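Local structure of SIR4-interacting protein SIF2 (Saccharomyces cerevisiae, 1R5M) at residues 34-46 with 380-392. The protein antagonizes telomeric silencing in yeast and acts as a transcription corepressor within the Set3C complex. Sequence-based numbering, arbitrary orientation.
Sequences GFVKILKEIVKLD and LPIPLYASYQSSQ
Lys37 CD lies over one face of the Tyr385 ring, 4.2 Å from the ring centroid and 26° off its normal, a CH-pi contact, while CE runs on to the hydroxyl end. Tyr388 instead meets its neighbour at an edge: Leu39 O lies in the ring plane, 3.3 Å from CD1. Both tyrosines lie where the N-terminal strand closes the WD40 beta-propeller, a worked example of how such a ring is sealed. Strand 37-44 adds the outer strand to the blade of 397-422, pairing antiparallel with 419-422, and through residues 37-38 also runs parallel to 380-388, the outer strand of the preceding blade. Three backbone bonds fix the parallel register: Lys37 N to Tyr385 O (3.0 Å), Ser387 N to Lys37 O (2.9 Å) and Leu39 N to Ser387 O (2.9 Å). Beside this ladder Leu39 turns CD2 onto Ala386 CB at 3.5 Å. With CG anti to the backbone N (chi1 -176°), Tyr385 brings its ring against the lysine chain and its hydroxyl to Pro424 O, whereas Tyr388 OH and Glu41 OE1 are both hydrogen-bonded to Ser419 OG. An alanine at Tyr385 would probably leave the end of the Lys37 chain without its aromatic support and Pro424 O without its hydroxyl mate. At the other end, one water donates to both Phe35 O (2.6 Å) and Tyr385 O (2.7 Å), giving the latter carbonyl a second donor besides Lys37 N.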
loop_
_atom_site.group_PDB
_atom_site.type_symbol
_atom_site.label_atom_id
_atom_site.label_comp_id
_atom_site.label_asym_id
_atom_site.label_seq_id
_atom_site.Cartn_x
_atom_site.Cartn_y
_atom_site.Cartn_z
ATOM N N GLY A 34 -13.021 -26.451 -0.744
ATOM C CA GLY A 34 -14.280 -27.213 -0.979
ATOM C C GLY A 34 -15.418 -26.329 -1.453
ATOM O O GLY A 34 -16.520 -26.813 -1.713
ATOM N N PHE A 35 -15.148 -25.031 -1.570
ATOM C CA PHE A 35 -16.153 -24.068 -2.011
ATOM C C PHE A 35 -15.559 -22.671 -2.197
ATOM O O PHE A 35 -15.129 -22.036 -1.235
ATOM C CB PHE A 35 -17.314 -24.038 -1.003
ATOM C CG PHE A 35 -18.149 -22.783 -1.055
ATOM C CD1 PHE A 35 -18.567 -22.249 -2.271
ATOM C CD2 PHE A 35 -18.520 -22.138 0.121
ATOM C CE1 PHE A 35 -19.338 -21.090 -2.313
ATOM C CE2 PHE A 35 -19.293 -20.979 0.090
ATOM C CZ PHE A 35 -19.701 -20.454 -1.130
ATOM N N VAL A 36 -15.531 -22.208 -3.444
ATOM C CA VAL A 36 -15.005 -20.885 -3.765
ATOM C C VAL A 36 -16.172 -19.922 -3.942
ATOM O O VAL A 36 -17.071 -20.168 -4.746
ATOM C CB VAL A 36 -14.191 -20.897 -5.078
ATOM C CG1 VAL A 36 -13.734 -19.483 -5.421
ATOM C CG2 VAL A 36 -12.993 -21.830 -4.945
ATOM N N LYS A 37 -16.163 -18.828 -3.192
ATOM C CA LYS A 37 -17.234 -17.848 -3.291
ATOM C C LYS A 37 -17.043 -16.956 -4.510
ATOM O O LYS A 37 -15.917 -16.620 -4.871
ATOM C CB LYS A 37 -17.274 -16.983 -2.030
ATOM C CG LYS A 37 -17.525 -17.773 -0.755
ATOM C CD LYS A 37 -17.480 -16.871 0.465
ATOM C CE LYS A 37 -17.596 -17.678 1.749
ATOM N NZ LYS A 37 -18.851 -18.475 1.789
ATOM N N ILE A 38 -18.146 -16.597 -5.156
ATOM C CA ILE A 38 -18.088 -15.718 -6.316
ATOM C C ILE A 38 -18.607 -14.371 -5.821
ATOM O O ILE A 38 -19.793 -14.208 -5.514
ATOM C CB ILE A 38 -18.955 -16.257 -7.473
ATOM C CG1 ILE A 38 -18.531 -17.694 -7.799
ATOM C CG2 ILE A 38 -18.779 -15.376 -8.705
ATOM C CD1 ILE A 38 -19.343 -18.355 -8.904
ATOM N N LEU A 39 -17.692 -13.414 -5.728
ATOM C CA LEU A 39 -17.996 -12.085 -5.215
ATOM C C LEU A 39 -18.877 -11.235 -6.113
ATOM O O LEU A 39 -18.778 -11.289 -7.342
ATOM C CB LEU A 39 -16.685 -11.350 -4.930
ATOM C CG LEU A 39 -15.714 -12.096 -4.007
ATOM C CD1 LEU A 39 -14.412 -11.312 -3.930
ATOM C CD2 LEU A 39 -16.322 -12.278 -2.612
ATOM N N LYS A 40 -19.734 -10.438 -5.485
ATOM C CA LYS A 40 -20.642 -9.564 -6.213
ATOM C C LYS A 40 -20.313 -8.097 -5.982
ATOM O O LYS A 40 -19.829 -7.716 -4.915
ATOM C CB LYS A 40 -22.085 -9.803 -5.766
ATOM C CG LYS A 40 -22.376 -9.293 -4.359
ATOM C CD LYS A 40 -23.803 -9.589 -3.934
ATOM C CE LYS A 40 -24.072 -9.037 -2.546
ATOM N NZ LYS A 40 -25.355 -9.537 -1.983
ATOM N N GLU A 41 -20.584 -7.277 -6.987
ATOM C CA GLU A 41 -20.372 -5.845 -6.853
ATOM C C GLU A 41 -21.575 -5.291 -6.092
ATOM O O GLU A 41 -22.711 -5.702 -6.337
ATOM C CB GLU A 41 -20.294 -5.184 -8.229
ATOM C CG GLU A 41 -20.443 -3.669 -8.183
ATOM C CD GLU A 41 -20.351 -3.027 -9.549
ATOM O OE1 GLU A 41 -19.224 -2.892 -10.071
ATOM O OE2 GLU A 41 -21.410 -2.661 -10.106
ATOM N N ILE A 42 -21.335 -4.378 -5.155
ATOM C CA ILE A 42 -22.442 -3.779 -4.419
ATOM C C ILE A 42 -22.574 -2.295 -4.741
ATOM O O ILE A 42 -23.647 -1.717 -4.579
ATOM C CB ILE A 42 -22.309 -3.966 -2.884
ATOM C CG1 ILE A 42 -20.949 -3.468 -2.394
ATOM C CG2 ILE A 42 -22.520 -5.427 -2.525
ATOM C CD1 ILE A 42 -20.834 -3.426 -0.878
ATOM N N VAL A 43 -21.487 -1.682 -5.199
ATOM C CA VAL A 43 -21.514 -0.268 -5.571
ATOM C C VAL A 43 -20.652 -0.013 -6.800
ATOM O O VAL A 43 -19.513 -0.474 -6.884
ATOM C CB VAL A 43 -21.012 0.654 -4.427
ATOM C CG1 VAL A 43 -20.991 2.104 -4.902
ATOM C CG2 VAL A 43 -21.917 0.524 -3.209
ATOM N N LYS A 44 -21.214 0.703 -7.766
ATOM C CA LYS A 44 -20.486 1.050 -8.975
ATOM C C LYS A 44 -19.930 2.456 -8.778
ATOM O O LYS A 44 -20.667 3.378 -8.428
ATOM C CB LYS A 44 -21.416 1.025 -10.189
ATOM C CG LYS A 44 -20.818 1.665 -11.432
ATOM C CD LYS A 44 -21.763 1.577 -12.623
ATOM C CE LYS A 44 -21.843 0.157 -13.155
ATOM N NZ LYS A 44 -20.503 -0.345 -13.587
ATOM N N LEU A 45 -18.627 2.612 -8.984
ATOM C CA LEU A 45 -17.983 3.915 -8.833
ATOM C C LEU A 45 -17.642 4.466 -10.205
ATOM O O LEU A 45 -17.790 3.777 -11.213
ATOM C CB LEU A 45 -16.676 3.772 -8.050
ATOM C CG LEU A 45 -16.730 3.121 -6.670
ATOM C CD1 LEU A 45 -15.316 2.911 -6.151
ATOM C CD2 LEU A 45 -17.531 4.004 -5.725
ATOM N N ASP A 46 -17.206 5.720 -10.248
ATOM C CA ASP A 46 -16.755 6.287 -11.506
ATOM C C ASP A 46 -15.364 5.677 -11.598
ATOM O O ASP A 46 -14.960 4.924 -10.705
ATOM C CB ASP A 46 -16.627 7.812 -11.427
ATOM C CG ASP A 46 -17.967 8.510 -11.384
ATOM O OD1 ASP A 46 -18.878 8.074 -12.116
ATOM O OD2 ASP A 46 -18.102 9.498 -10.632
ATOM N N LEU A 380 2.423 -26.341 1.151
ATOM C CA LEU A 380 0.981 -26.354 1.360
ATOM C C LEU A 380 0.340 -25.321 0.442
ATOM O O LEU A 380 0.958 -24.316 0.099
ATOM C CB LEU A 380 0.649 -26.011 2.815
ATOM C CG LEU A 380 1.188 -26.935 3.912
ATOM C CD1 LEU A 380 0.845 -26.362 5.275
ATOM C CD2 LEU A 380 0.597 -28.327 3.744
ATOM N N PRO A 381 -0.905 -25.563 0.013
ATOM C CA PRO A 381 -1.543 -24.580 -0.863
ATOM C C PRO A 381 -2.248 -23.526 -0.013
ATOM O O PRO A 381 -2.605 -23.793 1.135
ATOM C CB PRO A 381 -2.526 -25.429 -1.655
ATOM C CG PRO A 381 -2.987 -26.415 -0.622
ATOM C CD PRO A 381 -1.693 -26.809 0.072
ATOM N N ILE A 382 -2.418 -22.321 -0.546
ATOM C CA ILE A 382 -3.127 -21.290 0.204
ATOM C C ILE A 382 -4.569 -21.382 -0.290
ATOM O O ILE A 382 -4.845 -21.135 -1.461
ATOM C CB ILE A 382 -2.579 -19.874 -0.074
ATOM C CG1 ILE A 382 -1.087 -19.808 0.263
ATOM C CG2 ILE A 382 -3.330 -18.859 0.783
ATOM C CD1 ILE A 382 -0.452 -18.463 -0.034
ATOM N N PRO A 383 -5.505 -21.746 0.598
ATOM C CA PRO A 383 -6.920 -21.878 0.234
ATOM C C PRO A 383 -7.509 -20.662 -0.470
ATOM O O PRO A 383 -7.341 -19.536 -0.013
ATOM C CB PRO A 383 -7.600 -22.140 1.576
ATOM C CG PRO A 383 -6.534 -22.836 2.367
ATOM C CD PRO A 383 -5.309 -22.019 2.033
ATOM N N LEU A 384 -8.190 -20.897 -1.588
ATOM C CA LEU A 384 -8.834 -19.817 -2.326
ATOM C C LEU A 384 -10.211 -19.625 -1.699
ATOM O O LEU A 384 -11.057 -20.518 -1.743
ATOM C CB LEU A 384 -8.977 -20.175 -3.806
ATOM C CG LEU A 384 -9.690 -19.128 -4.666
ATOM C CD1 LEU A 384 -8.951 -17.792 -4.589
ATOM C CD2 LEU A 384 -9.757 -19.618 -6.108
ATOM N N TYR A 385 -10.429 -18.457 -1.110
ATOM C CA TYR A 385 -11.689 -18.158 -0.443
ATOM C C TYR A 385 -12.771 -17.646 -1.384
ATOM O O TYR A 385 -13.930 -18.067 -1.305
ATOM C CB TYR A 385 -11.437 -17.121 0.656
ATOM C CG TYR A 385 -12.640 -16.779 1.503
ATOM C CD1 TYR A 385 -13.184 -17.712 2.383
ATOM C CD2 TYR A 385 -13.226 -15.515 1.437
ATOM C CE1 TYR A 385 -14.280 -17.394 3.179
ATOM C CE2 TYR A 385 -14.323 -15.188 2.228
ATOM C CZ TYR A 385 -14.843 -16.131 3.096
ATOM O OH TYR A 385 -15.922 -15.810 3.886
ATOM N N ALA A 386 -12.390 -16.734 -2.272
ATOM C CA ALA A 386 -13.346 -16.142 -3.195
ATOM C C ALA A 386 -12.657 -15.502 -4.389
ATOM O O ALA A 386 -11.457 -15.236 -4.357
ATOM C CB ALA A 386 -14.177 -15.100 -2.459
ATOM N N SER A 387 -13.431 -15.258 -5.444
ATOM C CA SER A 387 -12.912 -14.631 -6.653
ATOM C C SER A 387 -13.920 -13.641 -7.225
ATOM O O SER A 387 -15.132 -13.809 -7.065
ATOM C CB SER A 387 -12.601 -15.688 -7.719
ATOM O OG SER A 387 -11.605 -16.597 -7.292
ATOM N N TYR A 388 -13.404 -12.605 -7.883
ATOM C CA TYR A 388 -14.222 -11.580 -8.526
ATOM C C TYR A 388 -13.692 -11.439 -9.951
ATOM O O TYR A 388 -12.495 -11.230 -10.154
ATOM C CB TYR A 388 -14.092 -10.242 -7.794
ATOM C CG TYR A 388 -14.956 -9.140 -8.368
ATOM C CD1 TYR A 388 -16.347 -9.236 -8.350
ATOM C CD2 TYR A 388 -14.383 -7.990 -8.916
ATOM C CE1 TYR A 388 -17.151 -8.213 -8.860
ATOM C CE2 TYR A 388 -15.176 -6.964 -9.429
ATOM C CZ TYR A 388 -16.558 -7.081 -9.396
ATOM O OH TYR A 388 -17.344 -6.062 -9.887
ATOM N N GLN A 389 -14.582 -11.566 -10.932
ATOM C CA GLN A 389 -14.195 -11.472 -12.335
ATOM C C GLN A 389 -15.457 -11.517 -13.191
ATOM O O GLN A 389 -16.529 -11.869 -12.712
ATOM C CB GLN A 389 -13.280 -12.657 -12.691
ATOM C CG GLN A 389 -12.938 -12.828 -14.171
ATOM C CD GLN A 389 -12.010 -11.752 -14.702
ATOM O OE1 GLN A 389 -10.864 -12.028 -15.075
ATOM N NE2 GLN A 389 -12.496 -10.523 -14.740
ATOM N N SER A 390 -15.327 -11.133 -14.455
ATOM C CA SER A 390 -16.450 -11.185 -15.380
ATOM C C SER A 390 -15.872 -11.173 -16.782
ATOM O O SER A 390 -14.759 -10.683 -17.005
ATOM C CB SER A 390 -17.395 -9.996 -15.191
ATOM O OG SER A 390 -17.001 -8.888 -15.979
ATOM N N SER A 391 -16.619 -11.728 -17.725
ATOM C CA SER A 391 -16.163 -11.783 -19.104
ATOM C C SER A 391 -16.676 -10.599 -19.915
ATOM O O SER A 391 -16.547 -10.587 -21.133
ATOM C CB SER A 391 -16.621 -13.092 -19.755
ATOM O OG SER A 391 -18.035 -13.203 -19.738
ATOM N N GLN A 392 -17.230 -9.592 -19.243
ATOM C CA GLN A 392 -17.769 -8.436 -19.954
ATOM C C GLN A 392 -16.752 -7.339 -20.292
ATOM O O GLN A 392 -17.078 -6.376 -20.990
ATOM C CB GLN A 392 -18.970 -7.862 -19.194
ATOM C CG GLN A 392 -20.291 -8.586 -19.512
ATOM C CD GLN A 392 -20.239 -10.084 -19.242
ATOM O OE1 GLN A 392 -20.310 -10.526 -18.094
ATOM N NE2 GLN A 392 -20.114 -10.872 -20.304
HETATM O O HOH W 1 -14.846 -20.036 0.330
HETATM O O HOH W 2 -17.486 -12.144 -9.728
#